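Local coordinates for protein GCN5-related N-acetyltransferase (Sphaerobacter thermophilus, PDB 3TT2) that probably transfers an acyl group, most likely acetyl from acetyl-CoA, to an acceptor substrate, at residues 245-249 and 280-286. Residues are numbered along the deposited sequence; the frame is centred on the assembly and turned at random.
Sequences GKGWI and VREVELS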
ATOM      1  N   GLY A 245      -3.700 -16.740  -1.880  1.00 68.99           N
ATOM      2  CA  GLY A 245      -2.540 -17.588  -1.653  1.00 67.78           C
ATOM      3  C   GLY A 245      -1.215 -16.862  -1.492  1.00 68.37           C
ATOM      4  O   GLY A 245      -0.151 -17.483  -1.597  1.00 63.47           O
ATOM      5  N   LYS A 246      -1.275 -15.548  -1.262  1.00 66.65           N
ATOM      6  CA  LYS A 246      -0.081 -14.758  -0.949  1.00 64.39           C
ATOM      7  C   LYS A 246      -0.312 -14.112   0.385  1.00 62.10           C
ATOM      8  O   LYS A 246      -1.453 -13.809   0.738  1.00 61.80           O
ATOM      9  CB  LYS A 246       0.215 -13.683  -2.001  1.00 66.89           C
ATOM     10  CG  LYS A 246       0.582 -14.233  -3.348  1.00 78.93           C
ATOM     11  CD  LYS A 246       1.098 -13.143  -4.259  1.00 93.80           C
ATOM     12  CE  LYS A 246       2.394 -12.532  -3.726  1.00103.07           C
ATOM     13  NZ  LYS A 246       3.190 -11.870  -4.820  1.00108.99           N
ATOM     14  N   GLY A 247       0.750 -13.967   1.165  1.00 64.33           N
ATOM     15  CA  GLY A 247       0.635 -13.261   2.431  1.00 63.92           C
ATOM     16  C   GLY A 247       0.863 -11.764   2.328  1.00 57.20           C
ATOM     17  O   GLY A 247       1.672 -11.298   1.529  1.00 58.91           O
ATOM     18  N   TRP A 248       0.180 -11.001   3.165  1.00 52.92           N
ATOM     19  CA  TRP A 248       0.496  -9.592   3.272  1.00 51.77           C
ATOM     20  C   TRP A 248       0.505  -9.226   4.730  1.00 52.21           C
ATOM     21  O   TRP A 248      -0.430  -9.547   5.471  1.00 57.84           O
ATOM     22  CB  TRP A 248      -0.493  -8.704   2.513  1.00 57.37           C
ATOM     23  CG  TRP A 248      -0.121  -7.226   2.601  1.00 58.99           C
ATOM     24  CD1 TRP A 248      -0.641  -6.298   3.455  1.00 55.62           C
ATOM     25  CD2 TRP A 248       0.876  -6.537   1.824  1.00 56.00           C
ATOM     26  NE1 TRP A 248      -0.042  -5.076   3.251  1.00 58.88           N
ATOM     27  CE2 TRP A 248       0.897  -5.197   2.261  1.00 54.81           C
ATOM     28  CE3 TRP A 248       1.758  -6.928   0.807  1.00 55.01           C
ATOM     29  CZ2 TRP A 248       1.752  -4.239   1.705  1.00 57.83           C
ATOM     30  CZ3 TRP A 248       2.609  -5.976   0.254  1.00 59.52           C
ATOM     31  CH2 TRP A 248       2.598  -4.645   0.705  1.00 59.03           C
ATOM     32  N   ILE A 249       1.571  -8.561   5.142  1.00 50.10           N
ATOM     33  CA  ILE A 249       1.670  -8.105   6.516  1.00 57.63           C
ATOM     34  C   ILE A 249       1.476  -6.606   6.543  1.00 59.80           C
ATOM     35  O   ILE A 249       2.322  -5.844   6.069  1.00 61.48           O
ATOM     36  CB  ILE A 249       3.023  -8.507   7.158  1.00 49.31           C
ATOM     37  CG1 ILE A 249       3.186 -10.015   7.113  1.00 48.16           C
ATOM     38  CG2 ILE A 249       3.104  -8.061   8.594  1.00 44.49           C
ATOM     39  CD1 ILE A 249       4.526 -10.453   7.552  1.00 50.90           C
ATOM     40  N   VAL A 280       1.892 -21.205   2.583  1.00 58.09           N
ATOM     41  CA  VAL A 280       1.924 -19.980   1.776  1.00 56.00           C
ATOM     42  C   VAL A 280       3.347 -19.696   1.317  1.00 57.62           C
ATOM     43  O   VAL A 280       4.258 -19.582   2.133  1.00 56.17           O
ATOM     44  CB  VAL A 280       1.363 -18.769   2.515  1.00 49.20           C
ATOM     45  CG1 VAL A 280       1.654 -17.518   1.747  1.00 47.58           C
ATOM     46  CG2 VAL A 280      -0.130 -18.924   2.710  1.00 46.46           C
ATOM     47  N   ARG A 281       3.545 -19.605   0.008  1.00 54.37           N
ATOM     48  CA  ARG A 281       4.893 -19.516  -0.515  1.00 50.09           C
ATOM     49  C   ARG A 281       5.474 -18.118  -0.387  1.00 56.33           C
ATOM     50  O   ARG A 281       6.632 -17.959  -0.019  1.00 58.03           O
ATOM     51  CB  ARG A 281       4.948 -19.996  -1.962  1.00 52.81           C
ATOM     52  CG  ARG A 281       6.324 -19.914  -2.556  1.00 56.24           C
ATOM     53  CD  ARG A 281       6.578 -21.055  -3.492  1.00 50.11           C
ATOM     54  NE  ARG A 281       7.956 -21.052  -3.985  1.00 48.49           N
ATOM     55  CZ  ARG A 281       8.340 -20.434  -5.095  1.00 48.56           C
ATOM     56  NH1 ARG A 281       7.447 -19.765  -5.816  1.00 49.04           N
ATOM     57  NH2 ARG A 281       9.609 -20.495  -5.491  1.00 49.44           N
ATOM     58  N   GLU A 282       4.666 -17.109  -0.681  1.00 53.77           N
ATOM     59  CA  GLU A 282       5.180 -15.759  -0.730  1.00 56.03           C
ATOM     60  C   GLU A 282       4.469 -14.831   0.230  1.00 63.86           C
ATOM     61  O   GLU A 282       3.238 -14.788   0.282  1.00 68.03           O
ATOM     62  CB  GLU A 282       5.110 -15.200  -2.147  1.00 63.01           C
ATOM     63  CG  GLU A 282       6.010 -15.936  -3.111  1.00 79.91           C
ATOM     64  CD  GLU A 282       5.769 -15.567  -4.570  1.00 95.50           C
ATOM     65  OE1 GLU A 282       4.944 -14.660  -4.843  1.00 98.43           O
ATOM     66  OE2 GLU A 282       6.415 -16.196  -5.448  1.00101.91           O
ATOM     67  N   VAL A 283       5.280 -14.102   0.994  1.00 61.09           N
ATOM     68  CA  VAL A 283       4.827 -13.022   1.863  1.00 51.87           C
ATOM     69  C   VAL A 283       5.516 -11.703   1.490  1.00 52.19           C
ATOM     70  O   VAL A 283       6.699 -11.657   1.132  1.00 47.64           O
ATOM     71  CB  VAL A 283       5.093 -13.337   3.335  1.00 45.20           C
ATOM     72  CG1 VAL A 283       4.489 -12.251   4.212  1.00 36.14           C
ATOM     73  CG2 VAL A 283       4.521 -14.712   3.687  1.00 41.01           C
ATOM     74  N   GLU A 284       4.744 -10.634   1.545  1.00 49.92           N
ATOM     75  CA  GLU A 284       5.245  -9.324   1.229  1.00 53.34           C
ATOM     76  C   GLU A 284       4.762  -8.373   2.290  1.00 53.43           C
ATOM     77  O   GLU A 284       3.785  -8.642   2.984  1.00 60.80           O
ATOM     78  CB  GLU A 284       4.720  -8.859  -0.128  1.00 61.56           C
ATOM     79  CG  GLU A 284       5.282  -9.627  -1.304  1.00 70.72           C
ATOM     80  CD  GLU A 284       4.629  -9.254  -2.614  1.00 76.74           C
ATOM     81  OE1 GLU A 284       3.497  -8.721  -2.592  1.00 83.14           O
ATOM     82  OE2 GLU A 284       5.247  -9.505  -3.668  1.00 76.25           O
ATOM     83  N   LEU A 285       5.465  -7.258   2.407  1.00 47.88           N
ATOM     84  CA  LEU A 285       4.995  -6.132   3.178  1.00 43.46           C
ATOM     85  C   LEU A 285       5.650  -4.874   2.649  1.00 52.86           C
ATOM     86  O   LEU A 285       6.459  -4.903   1.720  1.00 54.02           O
ATOM     87  CB  LEU A 285       5.285  -6.316   4.667  1.00 41.53           C
ATOM     88  CG  LEU A 285       6.732  -6.493   5.121  1.00 43.35           C
ATOM     89  CD1 LEU A 285       7.452  -5.164   5.242  1.00 50.01           C
ATOM     90  CD2 LEU A 285       6.770  -7.218   6.441  1.00 44.80           C
ATOM     91  N   SER A 286       5.314  -3.766   3.280  1.00 54.75           N
ATOM     92  CA  SER A 286       5.695  -2.482   2.762  1.00 56.22           C
ATOM     93  C   SER A 286       6.234  -1.601   3.896  1.00 54.36           C
ATOM     94  O   SER A 286       5.666  -1.561   4.988  1.00 46.61           O
ATOM     95  CB  SER A 286       4.470  -1.864   2.102  1.00 60.07           C
ATOM     96  OG  SER A 286       4.764  -0.593   1.595  1.00 73.72           O
TER
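Gly247 N donates to Glu282 O at 2.8 Å, a nearly straight bond (172° at the hydrogen) lying in the carbonyl plane. Two more backbone bonds follow, Glu284 N to Gly247 O at 3.1 Å and Ile249 N to Glu284 O, also 3.1 Å, so 246-249 and 282-286 pair as parallel strands. On the face that carries Lys246, Trp248 and the two glutamates, Lys246 turns at chi3 (64°), which swings NZ across to the other strand. Lys246 NZ sits between two carboxylates, 3.3 Å from both Glu282 OE1 and Glu284 OE2; these are salt bridges, though weak as hydrogen bonds. Glu284 OE2 also forms a salt bridge with Lys307.

On the same face, Trp248 has its CG anti to the backbone N (chi1 -178°), which sends the indole over residues 284-286. Leu285 CA makes a CH-pi contact over the six-membered ring, 3.8 Å from its centroid. The far rim of the indole carries on to Ser286, with CZ2 3.6 Å from CB, while CZ3 meets Glu284 CB.

The other face is apolar: Ile249 CD1 packs on Val283 CG1 at 3.8 Å, and Ile249 CB faces Leu285 CB. Helix 263-278 covers this side, with Leu268 and Phe272 against Ile249 and Tyr275 against Val280 and Val283. That helix connects the two strands in a beta-alpha-beta crossover, probably the GNAT core unit whose helix N-terminus usually binds the cofactor's pyrophosphate. Strand 233-243 flanks 246-249, and strand 148-159 flanks 282-286, so both strands are interior, each with a partner on its outer edge.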